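Local structure of Ras-related protein Rab-21 (Homo sapiens, 1YZU) at residues V10-G15 with N80-V85; Y26-F31 with S42-K47; K120-K125 with H147-Q152. The protein is a Ras-related small G protein of the Rab family, built on the P-loop nucleotide-binding fold. All coordinates share one frame; numbering follows the deposited sequence.

Interaction 1 (V10-G15 with N80-V85); sequences VLLGEG and NGAILV. With GNP (phosphoaminophosphonic acid-guanylate ester), chain D.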
loop_
_atom_site.group_PDB
_atom_site.type_symbol
_atom_site.label_atom_id
_atom_site.label_comp_id
_atom_site.label_asym_id
_atom_site.label_seq_id
_atom_site.Cartn_x
_atom_site.Cartn_y
_atom_site.Cartn_z
ATOM N N VAL A 10 -0.821 3.044 5.993
ATOM C CA VAL A 10 -1.544 1.791 6.167
ATOM C C VAL A 10 -1.659 1.087 4.827
ATOM O O VAL A 10 -1.774 1.732 3.814
ATOM C CB VAL A 10 -2.918 2.000 6.841
ATOM C CG1 VAL A 10 -3.795 2.907 6.034
ATOM C CG2 VAL A 10 -3.601 0.658 7.087
ATOM N N LEU A 11 -1.588 -0.239 4.862
ATOM C CA LEU A 11 -1.601 -1.092 3.696
ATOM C C LEU A 11 -2.958 -1.751 3.569
ATOM O O LEU A 11 -3.465 -2.321 4.531
ATOM C CB LEU A 11 -0.565 -2.206 3.864
ATOM C CG LEU A 11 0.886 -1.748 3.853
ATOM C CD1 LEU A 11 1.764 -2.780 4.477
ATOM C CD2 LEU A 11 1.331 -1.491 2.439
ATOM N N LEU A 12 -3.530 -1.693 2.373
ATOM C CA LEU A 12 -4.870 -2.206 2.133
ATOM C C LEU A 12 -4.908 -2.947 0.807
ATOM O O LEU A 12 -3.997 -2.818 0.009
ATOM C CB LEU A 12 -5.875 -1.061 2.089
ATOM C CG LEU A 12 -5.897 -0.073 3.245
ATOM C CD1 LEU A 12 -6.643 1.171 2.866
ATOM C CD2 LEU A 12 -6.542 -0.734 4.436
ATOM N N GLY A 13 -5.974 -3.715 0.594
ATOM C CA GLY A 13 -6.126 -4.548 -0.597
ATOM C C GLY A 13 -6.538 -5.956 -0.205
ATOM O O GLY A 13 -6.541 -6.300 0.971
ATOM N N GLU A 14 -6.847 -6.785 -1.192
ATOM C CA GLU A 14 -7.299 -8.166 -0.948
ATOM C C GLU A 14 -6.153 -9.105 -0.570
ATOM O O GLU A 14 -4.999 -8.740 -0.666
ATOM C CB GLU A 14 -7.996 -8.697 -2.203
ATOM C CG GLU A 14 -9.122 -7.786 -2.686
ATOM C CD GLU A 14 -10.302 -7.800 -1.762
ATOM O OE1 GLU A 14 -10.988 -8.836 -1.744
ATOM O OE2 GLU A 14 -10.546 -6.783 -1.071
ATOM N N GLY A 15 -6.493 -10.313 -0.140
ATOM C CA GLY A 15 -5.516 -11.326 0.231
ATOM C C GLY A 15 -4.382 -11.507 -0.762
ATOM O O GLY A 15 -3.322 -10.888 -0.633
ATOM N N ASN A 80 -1.302 9.228 7.593
ATOM C CA ASN A 80 -0.875 10.256 6.644
ATOM C C ASN A 80 -0.849 9.780 5.178
ATOM O O ASN A 80 -0.845 10.600 4.241
ATOM C CB ASN A 80 0.494 10.800 7.044
ATOM C CG ASN A 80 0.545 11.229 8.502
ATOM O OD1 ASN A 80 -0.071 12.229 8.899
ATOM N ND2 ASN A 80 1.254 10.453 9.317
ATOM N N GLY A 81 -0.823 8.461 4.986
ATOM C CA GLY A 81 -0.777 7.864 3.661
ATOM C C GLY A 81 -1.436 6.511 3.734
ATOM O O GLY A 81 -1.584 5.956 4.813
ATOM N N ALA A 82 -1.870 6.003 2.594
ATOM C CA ALA A 82 -2.404 4.661 2.497
ATOM C C ALA A 82 -1.976 4.067 1.162
ATOM O O ALA A 82 -1.946 4.759 0.129
ATOM C CB ALA A 82 -3.906 4.677 2.597
ATOM N N ILE A 83 -1.640 2.785 1.198
ATOM C CA ILE A 83 -1.159 2.070 0.027
ATOM C C ILE A 83 -2.175 0.981 -0.259
ATOM O O ILE A 83 -2.320 0.048 0.529
ATOM C CB ILE A 83 0.236 1.451 0.290
ATOM C CG1 ILE A 83 1.245 2.560 0.602
ATOM C CG2 ILE A 83 0.694 0.648 -0.900
ATOM C CD1 ILE A 83 2.570 2.100 1.179
ATOM N N LEU A 84 -2.904 1.120 -1.362
ATOM C CA LEU A 84 -3.889 0.115 -1.750
ATOM C C LEU A 84 -3.248 -0.779 -2.783
ATOM O O LEU A 84 -2.860 -0.316 -3.851
ATOM C CB LEU A 84 -5.159 0.747 -2.334
ATOM C CG LEU A 84 -5.725 2.014 -1.691
ATOM C CD1 LEU A 84 -7.164 2.275 -2.216
ATOM C CD2 LEU A 84 -5.737 1.912 -0.187
ATOM N N VAL A 85 -3.150 -2.053 -2.460
ATOM C CA VAL A 85 -2.436 -2.992 -3.291
ATOM C C VAL A 85 -3.406 -3.891 -4.031
ATOM O O VAL A 85 -4.477 -4.274 -3.523
ATOM C CB VAL A 85 -1.489 -3.887 -2.471
ATOM C CG1 VAL A 85 -0.516 -4.619 -3.385
ATOM C CG2 VAL A 85 -0.722 -3.053 -1.437
HETATM P PG GNP D . -3.232 -11.253 3.614
HETATM O O1G GNP D . -4.053 -12.532 3.738
HETATM O O2G GNP D . -2.326 -10.950 4.797
HETATM O O3G GNP D . -4.256 -10.136 3.329
HETATM N N3B GNP D . -2.395 -11.320 2.252
HETATM P PB GNP D . -1.215 -10.343 1.807
HETATM O O1B GNP D . -1.693 -9.242 0.932
HETATM O O2B GNP D . -0.547 -9.924 3.061
HETATM O O3A GNP D . -0.320 -11.199 0.882
HETATM P PA GNP D . 1.074 -11.837 1.084
HETATM O O1A GNP D . 2.098 -10.775 1.294
HETATM O O2A GNP D . 1.010 -12.907 2.096
HETATM O "O5'" GNP D . 1.399 -12.555 -0.276
HETATM C "C5'" GNP D . 0.435 -13.529 -0.725
HETATM C "C4'" GNP D . 0.996 -14.421 -1.810
HETATM O "O4'" GNP D . 1.444 -13.550 -2.872
HETATM C "C3'" GNP D . 2.215 -15.237 -1.380
HETATM O "O3'" GNP D . 2.322 -16.519 -2.072
HETATM C "C2'" GNP D . 3.351 -14.280 -1.729
HETATM O "O2'" GNP D . 4.589 -14.925 -1.839
HETATM C "C1'" GNP D . 2.833 -13.735 -3.070
HETATM N N9 GNP D . 3.467 -12.481 -3.484
HETATM C C8 GNP D . 3.519 -11.285 -2.797
HETATM N N7 GNP D . 4.188 -10.341 -3.423
HETATM C C5 GNP D . 4.595 -10.944 -4.611
HETATM C C6 GNP D . 5.323 -10.437 -5.723
HETATM O O6 GNP D . 5.823 -9.301 -5.906
HETATM N N1 GNP D . 5.529 -11.426 -6.697
HETATM C C2 GNP D . 5.035 -12.706 -6.670
HETATM N N2 GNP D . 5.327 -13.494 -7.725
HETATM N N3 GNP D . 4.333 -13.179 -5.654
HETATM C C4 GNP D . 4.159 -12.264 -4.661
HETATM O O HOH W 1 -7.088 -5.257 -3.823
#

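Interaction 2 (Y26-F31 with S42-K47); sequences YCENKF and SFLTKK. With GNP (phosphoaminophosphonic acid-guanylate ester), chain D.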
loop_
_atom_site.group_PDB
_atom_site.type_symbol
_atom_site.label_atom_id
_atom_site.label_comp_id
_atom_site.label_asym_id
_atom_site.label_seq_id
_atom_site.Cartn_x
_atom_site.Cartn_y
_atom_site.Cartn_z
ATOM N N TYR A 26 10.597 -4.344 2.238
ATOM C CA TYR A 26 11.088 -2.995 2.463
ATOM C C TYR A 26 11.808 -2.814 3.798
ATOM O O TYR A 26 12.858 -2.186 3.849
ATOM C CB TYR A 26 9.926 -2.007 2.380
ATOM C CG TYR A 26 10.332 -0.567 2.407
ATOM C CD1 TYR A 26 11.255 -0.065 1.493
ATOM C CD2 TYR A 26 9.773 0.324 3.324
ATOM C CE1 TYR A 26 11.645 1.304 1.505
ATOM C CE2 TYR A 26 10.142 1.693 3.329
ATOM C CZ TYR A 26 11.075 2.164 2.419
ATOM O OH TYR A 26 11.423 3.491 2.401
ATOM N N CYS A 27 11.229 -3.322 4.879
ATOM C CA CYS A 27 11.776 -3.079 6.214
ATOM C C CYS A 27 12.767 -4.123 6.688
ATOM O O CYS A 27 13.603 -3.803 7.521
ATOM C CB CYS A 27 10.660 -2.969 7.255
ATOM S SG CYS A 27 9.599 -1.594 6.964
ATOM N N GLU A 28 12.671 -5.355 6.181
ATOM C CA GLU A 28 13.592 -6.420 6.567
ATOM C C GLU A 28 14.403 -7.043 5.417
ATOM O O GLU A 28 15.246 -7.900 5.662
ATOM C CB GLU A 28 12.819 -7.540 7.242
ATOM C CG GLU A 28 11.961 -7.137 8.427
ATOM C CD GLU A 28 12.748 -6.469 9.518
ATOM O OE1 GLU A 28 13.871 -6.931 9.805
ATOM O OE2 GLU A 28 12.241 -5.477 10.087
ATOM N N ASN A 29 14.147 -6.642 4.173
ATOM C CA ASN A 29 14.735 -7.316 2.999
ATOM C C ASN A 29 14.506 -8.831 2.998
ATOM O O ASN A 29 15.429 -9.616 2.721
ATOM C CB ASN A 29 16.226 -7.002 2.914
ATOM C CG ASN A 29 16.835 -7.331 1.544
ATOM O OD1 ASN A 29 16.153 -7.348 0.513
ATOM N ND2 ASN A 29 18.144 -7.582 1.544
ATOM N N LYS A 30 13.277 -9.228 3.314
ATOM C CA LYS A 30 12.916 -10.639 3.389
ATOM C C LYS A 30 11.664 -10.921 2.556
ATOM O O LYS A 30 10.800 -10.058 2.400
ATOM C CB LYS A 30 12.669 -11.048 4.845
ATOM C CG LYS A 30 13.928 -11.395 5.615
ATOM C CD LYS A 30 13.687 -11.285 7.113
ATOM C CE LYS A 30 14.792 -11.944 7.952
ATOM N NZ LYS A 30 16.168 -11.490 7.579
ATOM N N PHE A 31 11.569 -12.134 2.037
ATOM C CA PHE A 31 10.419 -12.535 1.236
ATOM C C PHE A 31 10.106 -14.013 1.438
ATOM O O PHE A 31 11.007 -14.814 1.683
ATOM C CB PHE A 31 10.681 -12.222 -0.238
ATOM C CG PHE A 31 9.593 -12.684 -1.170
ATOM C CD1 PHE A 31 8.508 -11.858 -1.463
ATOM C CD2 PHE A 31 9.659 -13.945 -1.758
ATOM C CE1 PHE A 31 7.517 -12.281 -2.321
ATOM C CE2 PHE A 31 8.666 -14.382 -2.598
ATOM C CZ PHE A 31 7.588 -13.545 -2.883
ATOM N N SER A 42 -0.372 -5.372 12.276
ATOM C CA SER A 42 1.057 -5.446 12.501
ATOM C C SER A 42 1.619 -4.123 12.041
ATOM O O SER A 42 1.100 -3.508 11.093
ATOM C CB SER A 42 1.662 -6.600 11.684
ATOM O OG SER A 42 0.679 -7.611 11.406
ATOM N N PHE A 43 2.673 -3.670 12.693
ATOM C CA PHE A 43 3.413 -2.576 12.129
ATOM C C PHE A 43 4.911 -2.821 12.045
ATOM O O PHE A 43 5.475 -3.624 12.766
ATOM C CB PHE A 43 3.052 -1.259 12.824
ATOM C CG PHE A 43 3.983 -0.851 13.923
ATOM C CD1 PHE A 43 4.970 0.100 13.697
ATOM C CD2 PHE A 43 3.858 -1.368 15.175
ATOM C CE1 PHE A 43 5.842 0.503 14.718
ATOM C CE2 PHE A 43 4.736 -0.969 16.199
ATOM C CZ PHE A 43 5.722 -0.026 15.953
ATOM N N LEU A 44 5.521 -2.082 11.133
ATOM C CA LEU A 44 6.940 -2.142 10.833
ATOM C C LEU A 44 7.459 -0.729 10.600
ATOM O O LEU A 44 6.702 0.189 10.289
ATOM C CB LEU A 44 7.163 -2.983 9.581
ATOM C CG LEU A 44 7.558 -4.425 9.862
ATOM C CD1 LEU A 44 7.426 -5.262 8.585
ATOM C CD2 LEU A 44 9.017 -4.462 10.435
ATOM N N THR A 45 8.760 -0.556 10.744
ATOM C CA THR A 45 9.324 0.774 10.747
ATOM C C THR A 45 10.445 0.932 9.760
ATOM O O THR A 45 11.011 -0.051 9.282
ATOM C CB THR A 45 9.801 1.159 12.134
ATOM O OG1 THR A 45 10.819 0.248 12.559
ATOM C CG2 THR A 45 8.632 1.096 13.107
ATOM N N LYS A 46 10.715 2.195 9.440
ATOM C CA LYS A 46 11.736 2.579 8.493
ATOM C C LYS A 46 12.156 4.028 8.756
ATOM O O LYS A 46 11.320 4.921 8.786
ATOM C CB LYS A 46 11.199 2.463 7.077
ATOM C CG LYS A 46 12.264 2.573 6.006
ATOM C CD LYS A 46 13.030 1.270 5.899
ATOM C CE LYS A 46 13.994 1.299 4.753
ATOM N NZ LYS A 46 14.632 -0.026 4.607
ATOM N N LYS A 47 13.450 4.243 8.953
ATOM C CA LYS A 47 14.017 5.579 9.080
ATOM C C LYS A 47 14.528 5.954 7.711
ATOM O O LYS A 47 15.349 5.232 7.159
ATOM C CB LYS A 47 15.169 5.586 10.099
HETATM P PG GNP D . -3.232 -11.253 3.614
HETATM O O1G GNP D . -4.053 -12.532 3.738
HETATM O O2G GNP D . -2.326 -10.950 4.797
HETATM O O3G GNP D . -4.256 -10.136 3.329
HETATM N N3B GNP D . -2.395 -11.320 2.252
HETATM P PB GNP D . -1.215 -10.343 1.807
HETATM O O1B GNP D . -1.693 -9.242 0.932
HETATM O O2B GNP D . -0.547 -9.924 3.061
HETATM O O3A GNP D . -0.320 -11.199 0.882
HETATM P PA GNP D . 1.074 -11.837 1.084
HETATM O O1A GNP D . 2.098 -10.775 1.294
HETATM O O2A GNP D . 1.010 -12.907 2.096
HETATM O "O5'" GNP D . 1.399 -12.555 -0.276
HETATM C "C5'" GNP D . 0.435 -13.529 -0.725
HETATM C "C4'" GNP D . 0.996 -14.421 -1.810
HETATM O "O4'" GNP D . 1.444 -13.550 -2.872
HETATM C "C3'" GNP D . 2.215 -15.237 -1.380
HETATM O "O3'" GNP D . 2.322 -16.519 -2.072
HETATM C "C2'" GNP D . 3.351 -14.280 -1.729
HETATM O "O2'" GNP D . 4.589 -14.925 -1.839
HETATM C "C1'" GNP D . 2.833 -13.735 -3.070
HETATM N N9 GNP D . 3.467 -12.481 -3.484
HETATM C C8 GNP D . 3.519 -11.285 -2.797
HETATM N N7 GNP D . 4.188 -10.341 -3.423
HETATM C C5 GNP D . 4.595 -10.944 -4.611
HETATM C C6 GNP D . 5.323 -10.437 -5.723
HETATM O O6 GNP D . 5.823 -9.301 -5.906
HETATM N N1 GNP D . 5.529 -11.426 -6.697
HETATM C C2 GNP D . 5.035 -12.706 -6.670
HETATM N N2 GNP D . 5.327 -13.494 -7.725
HETATM N N3 GNP D . 4.333 -13.179 -5.654
HETATM C C4 GNP D . 4.159 -12.264 -4.661
HETATM O O HOH W 2 13.873 -1.214 8.245
#

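Interaction 3 (K120-K125 with H147-Q152); sequences KIDLEK and HTSAKQ. With GNP (phosphoaminophosphonic acid-guanylate ester), chain D.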
loop_
_atom_site.group_PDB
_atom_site.type_symbol
_atom_site.label_atom_id
_atom_site.label_comp_id
_atom_site.label_asym_id
_atom_site.label_seq_id
_atom_site.Cartn_x
_atom_site.Cartn_y
_atom_site.Cartn_z
ATOM N N LYS A 120 3.371 -7.497 -8.113
ATOM C CA LYS A 120 3.673 -8.790 -8.771
ATOM C C LYS A 120 3.992 -8.597 -10.242
ATOM O O LYS A 120 3.465 -9.312 -11.086
ATOM C CB LYS A 120 2.542 -9.834 -8.624
ATOM C CG LYS A 120 2.029 -10.039 -7.226
ATOM C CD LYS A 120 1.289 -11.358 -7.132
ATOM C CE LYS A 120 0.578 -11.534 -5.813
ATOM N NZ LYS A 120 0.200 -12.951 -5.548
ATOM N N ILE A 121 4.860 -7.645 -10.547
ATOM C CA ILE A 121 5.250 -7.393 -11.947
ATOM C C ILE A 121 6.284 -8.396 -12.461
ATOM O O ILE A 121 6.661 -8.358 -13.624
ATOM C CB ILE A 121 5.770 -5.943 -12.164
ATOM C CG1 ILE A 121 7.084 -5.706 -11.417
ATOM C CG2 ILE A 121 4.672 -4.921 -11.791
ATOM C CD1 ILE A 121 7.615 -4.290 -11.531
ATOM N N ASP A 122 6.745 -9.287 -11.588
ATOM C CA ASP A 122 7.559 -10.419 -12.005
ATOM C C ASP A 122 6.717 -11.446 -12.754
ATOM O O ASP A 122 7.254 -12.298 -13.442
ATOM C CB ASP A 122 8.263 -11.067 -10.794
ATOM C CG ASP A 122 7.309 -11.376 -9.649
ATOM O OD1 ASP A 122 6.898 -10.418 -8.957
ATOM O OD2 ASP A 122 6.962 -12.564 -9.464
ATOM N N LEU A 123 5.399 -11.364 -12.617
ATOM C CA LEU A 123 4.471 -12.253 -13.313
ATOM C C LEU A 123 3.780 -11.503 -14.467
ATOM O O LEU A 123 2.563 -11.640 -14.678
ATOM C CB LEU A 123 3.438 -12.787 -12.312
ATOM C CG LEU A 123 4.003 -13.406 -11.023
ATOM C CD1 LEU A 123 2.913 -13.717 -10.046
ATOM C CD2 LEU A 123 4.828 -14.671 -11.320
ATOM N N GLU A 124 4.559 -10.707 -15.214
ATOM C CA GLU A 124 4.025 -9.948 -16.355
ATOM C C GLU A 124 3.323 -10.854 -17.361
ATOM O O GLU A 124 2.265 -10.489 -17.878
ATOM C CB GLU A 124 5.116 -9.142 -17.070
ATOM C CG GLU A 124 5.309 -7.664 -16.577
ATOM C CD GLU A 124 4.028 -6.800 -16.627
ATOM O OE1 GLU A 124 4.077 -5.641 -16.135
ATOM O OE2 GLU A 124 2.982 -7.276 -17.136
ATOM N N LYS A 125 3.882 -12.039 -17.619
ATOM C CA LYS A 125 3.289 -12.976 -18.576
ATOM C C LYS A 125 1.866 -13.369 -18.193
ATOM O O LYS A 125 1.092 -13.806 -19.058
ATOM C CB LYS A 125 4.156 -14.226 -18.745
ATOM N N HIS A 147 4.005 0.541 -9.835
ATOM C CA HIS A 147 4.175 -0.878 -10.114
ATOM C C HIS A 147 5.230 -1.442 -9.184
ATOM O O HIS A 147 6.288 -0.829 -9.039
ATOM C CB HIS A 147 4.673 -1.065 -11.542
ATOM C CG HIS A 147 3.638 -0.784 -12.576
ATOM N ND1 HIS A 147 2.395 -1.388 -12.562
ATOM C CD2 HIS A 147 3.653 0.037 -13.649
ATOM C CE1 HIS A 147 1.683 -0.941 -13.580
ATOM N NE2 HIS A 147 2.425 -0.081 -14.259
ATOM N N THR A 148 4.972 -2.604 -8.584
ATOM C CA THR A 148 5.981 -3.247 -7.726
ATOM C C THR A 148 6.114 -4.760 -7.932
ATOM O O THR A 148 5.191 -5.435 -8.414
ATOM C CB THR A 148 5.708 -3.027 -6.190
ATOM O OG1 THR A 148 4.416 -3.534 -5.863
ATOM C CG2 THR A 148 5.781 -1.589 -5.806
ATOM N N SER A 149 7.293 -5.263 -7.569
ATOM C CA SER A 149 7.479 -6.676 -7.273
ATOM C C SER A 149 8.174 -6.767 -5.918
ATOM O O SER A 149 9.327 -6.316 -5.770
ATOM C CB SER A 149 8.346 -7.377 -8.318
ATOM O OG SER A 149 8.308 -8.778 -8.131
ATOM N N ALA A 150 7.466 -7.351 -4.944
ATOM C CA ALA A 150 8.058 -7.660 -3.650
ATOM C C ALA A 150 9.059 -8.819 -3.759
ATOM O O ALA A 150 10.082 -8.794 -3.116
ATOM C CB ALA A 150 6.983 -7.987 -2.631
ATOM N N LYS A 151 8.740 -9.820 -4.571
ATOM C CA LYS A 151 9.587 -10.995 -4.763
ATOM C C LYS A 151 10.950 -10.639 -5.363
ATOM O O LYS A 151 11.987 -11.152 -4.927
ATOM C CB LYS A 151 8.878 -11.984 -5.691
ATOM C CG LYS A 151 9.621 -13.295 -5.908
ATOM C CD LYS A 151 8.633 -14.421 -6.271
ATOM C CE LYS A 151 9.363 -15.701 -6.663
ATOM N NZ LYS A 151 8.421 -16.853 -6.763
ATOM N N GLN A 152 10.926 -9.748 -6.359
ATOM C CA GLN A 152 12.122 -9.338 -7.092
ATOM C C GLN A 152 12.684 -8.009 -6.615
ATOM O O GLN A 152 13.596 -7.457 -7.224
ATOM C CB GLN A 152 11.791 -9.268 -8.584
ATOM C CG GLN A 152 11.396 -10.631 -9.195
ATOM C CD GLN A 152 12.467 -11.696 -8.984
ATOM O OE1 GLN A 152 13.641 -11.383 -8.728
ATOM N NE2 GLN A 152 12.071 -12.963 -9.110
HETATM P PG GNP D . -3.232 -11.253 3.614
HETATM O O1G GNP D . -4.053 -12.532 3.738
HETATM O O2G GNP D . -2.326 -10.950 4.797
HETATM O O3G GNP D . -4.256 -10.136 3.329
HETATM N N3B GNP D . -2.395 -11.320 2.252
HETATM P PB GNP D . -1.215 -10.343 1.807
HETATM O O1B GNP D . -1.693 -9.242 0.932
HETATM O O2B GNP D . -0.547 -9.924 3.061
HETATM O O3A GNP D . -0.320 -11.199 0.882
HETATM P PA GNP D . 1.074 -11.837 1.084
HETATM O O1A GNP D . 2.098 -10.775 1.294
HETATM O O2A GNP D . 1.010 -12.907 2.096
HETATM O "O5'" GNP D . 1.399 -12.555 -0.276
HETATM C "C5'" GNP D . 0.435 -13.529 -0.725
HETATM C "C4'" GNP D . 0.996 -14.421 -1.810
HETATM O "O4'" GNP D . 1.444 -13.550 -2.872
HETATM C "C3'" GNP D . 2.215 -15.237 -1.380
HETATM O "O3'" GNP D . 2.322 -16.519 -2.072
HETATM C "C2'" GNP D . 3.351 -14.280 -1.729
HETATM O "O2'" GNP D . 4.589 -14.925 -1.839
HETATM C "C1'" GNP D . 2.833 -13.735 -3.070
HETATM N N9 GNP D . 3.467 -12.481 -3.484
HETATM C C8 GNP D . 3.519 -11.285 -2.797
HETATM N N7 GNP D . 4.188 -10.341 -3.423
HETATM C C5 GNP D . 4.595 -10.944 -4.611
HETATM C C6 GNP D . 5.323 -10.437 -5.723
HETATM O O6 GNP D . 5.823 -9.301 -5.906
HETATM N N1 GNP D . 5.529 -11.426 -6.697
HETATM C C2 GNP D . 5.035 -12.706 -6.670
HETATM N N2 GNP D . 5.327 -13.494 -7.725
HETATM N N3 GNP D . 4.333 -13.179 -5.654
HETATM C C4 GNP D . 4.159 -12.264 -4.661
#

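Interaction 1 (V10-G15 with N80-V85)
Gly81 opens the pairing of 80-85 with 10-15: its O takes the N-H of Val10 at 3.2 Å. Ala82 sets its CB 3.9 Å from CG1 of Val10, the branch that stands between the backbone N and the carbonyl carbon (chi1 60°). Ile83 is held by both its backbone N and its O, the N donating to Val10 O at 2.8 Å and the O receiving Leu12 N. On the face it shares with Leu11 the two side chains run alongside, and CD2 of Leu11 nestles against CB, CG2 and CD1 of Ile83. Leu84 lies on the other face with its CD2 turned back to CB and CD1 of Leu12. Val85 N closes the parallel run on Leu12 O at 2.7 Å, and beyond it a water donates to Val85 O and accepts from Glu14 N, near Gly13 of the probable P-loop. Central in the mixed sheet of this Ras-like fold, the pair is flanked by strands 53-61 and 113-119; helix 91-105 covers Leu12, Ala82 and Leu84 with Trp100, Val101 and Leu104, while helix 156-167 brings Phe160 and Leu163 onto Ile83.

Interaction 2 (Y26-F31 with S42-K47)
Lys46 uses one ammonium group twice on Tyr26: NZ donates a hydrogen bond to the backbone O of Tyr26 at 2.9 Å and stands over that residue's ring, a cation-pi contact with NZ 4.6 Å from the ring centroid and 12° off the normal. This is where the C-terminal turn of helix 19-28 meets the edge strand 42-50 in the Ras-like P-loop fold. The lysine chain bends about its CB-CG bond (chi2 77°), which lays its methylenes over the ring: CG comes to 3.5 Å from CE2 of Tyr26, and CE makes a CH-pi contact over the face, offset toward the rim. The carbonyl O and the ring together would be expected to favour a charged lysine. Phe160 of helix 156-167 stacks on the Tyr26 ring, tying this corner to the last helix. Cys27 points at the strand, its SG 3.8 Å from CB of Leu44, and Ile59 of the adjoining strand 53-61 touches it as well. Glu28 crosses Leu44 obliquely and brings OE2 to 3.4 Å from CD2 of Leu44. A water joins the two backbones, donating to Cys27 O at 2.7 Å and, by a longer bond of 3.3 Å, to Thr45 O.

Interaction 3 (K120-K125 with H147-Q152)
Ser149 and Asp122 form the polar centre of this contact, the OG of Ser149 donating to OD1 of Asp122; the modelled separation is very short and its exact value is doubtful at this resolution. Two further hydrogen bonds join the backbones. Thr148 O receives Ile121 N at 3.1 Å, from a donor tilted off the carbonyl plane, and also the N-H of Lys120, strongly bent and weak, so one carbonyl anchors the start of the loop 120-125.

Apolar contacts lie beside them. Both branches of Ile121 lie against Thr148 O: CG1 also meets CB of Ser149 at 3.7 Å, and CG2 reaches CB of His147, whose side chain it crosses at about a right angle. CB of Asp122 packs on CG of Gln152.

The bonds to GNP show what the contact positions. Asp122 CG sits between the backbone N and the carbonyl carbon (chi1 50°), turning the carboxylate to the guanine. There OD1 accepts the N-H of N1 at 2.8 Å. OD2 accepts an N-H of N2 at 2.6 Å, and both bonds are nearly straight. Gripped by N1 and N2 through both its oxygens, the carboxylate is held in its rotation. Lys151 N donates to O6 at 3.2 Å, and Ala150 N adds a weak bond to the same oxygen. The extended chain of Lys120 passes along the purine, CG 3.6 Å from C6 of GNP, and ends with NZ bonded to ribose O4', to Cys16 O and in a salt bridge to Asp87. Lys151 NZ, in turn, pairs with Asp33.

Asn119 followed by Lys120, Ile121 and Asp122 is the NKxD motif, and Ser149-Ala150-Lys151 the SAK motif, the pair that reads guanine in Ras-like small G proteins.

All three contacts reach the same mixed sheet and each has a residue beside GNP. Interaction 1 lies at the phosphate end, its centre about 17 Å from that of interaction 3, which holds the guanine; their nearest atoms are about 6 Å apart. Interaction 2 is nested along the chain within the loop closed by interaction 1, and helix 19-28 is the next element after strand 5-13; their centres lie about 15 Å apart and they do not touch. Interactions 2 and 3, though about 18 Å apart between centres, meet at the nucleotide: Phe31 CE1 packs 3.4 Å from Lys151 CA, and Phe31 CZ comes 3.5 Å from the ribose O2' of GNP.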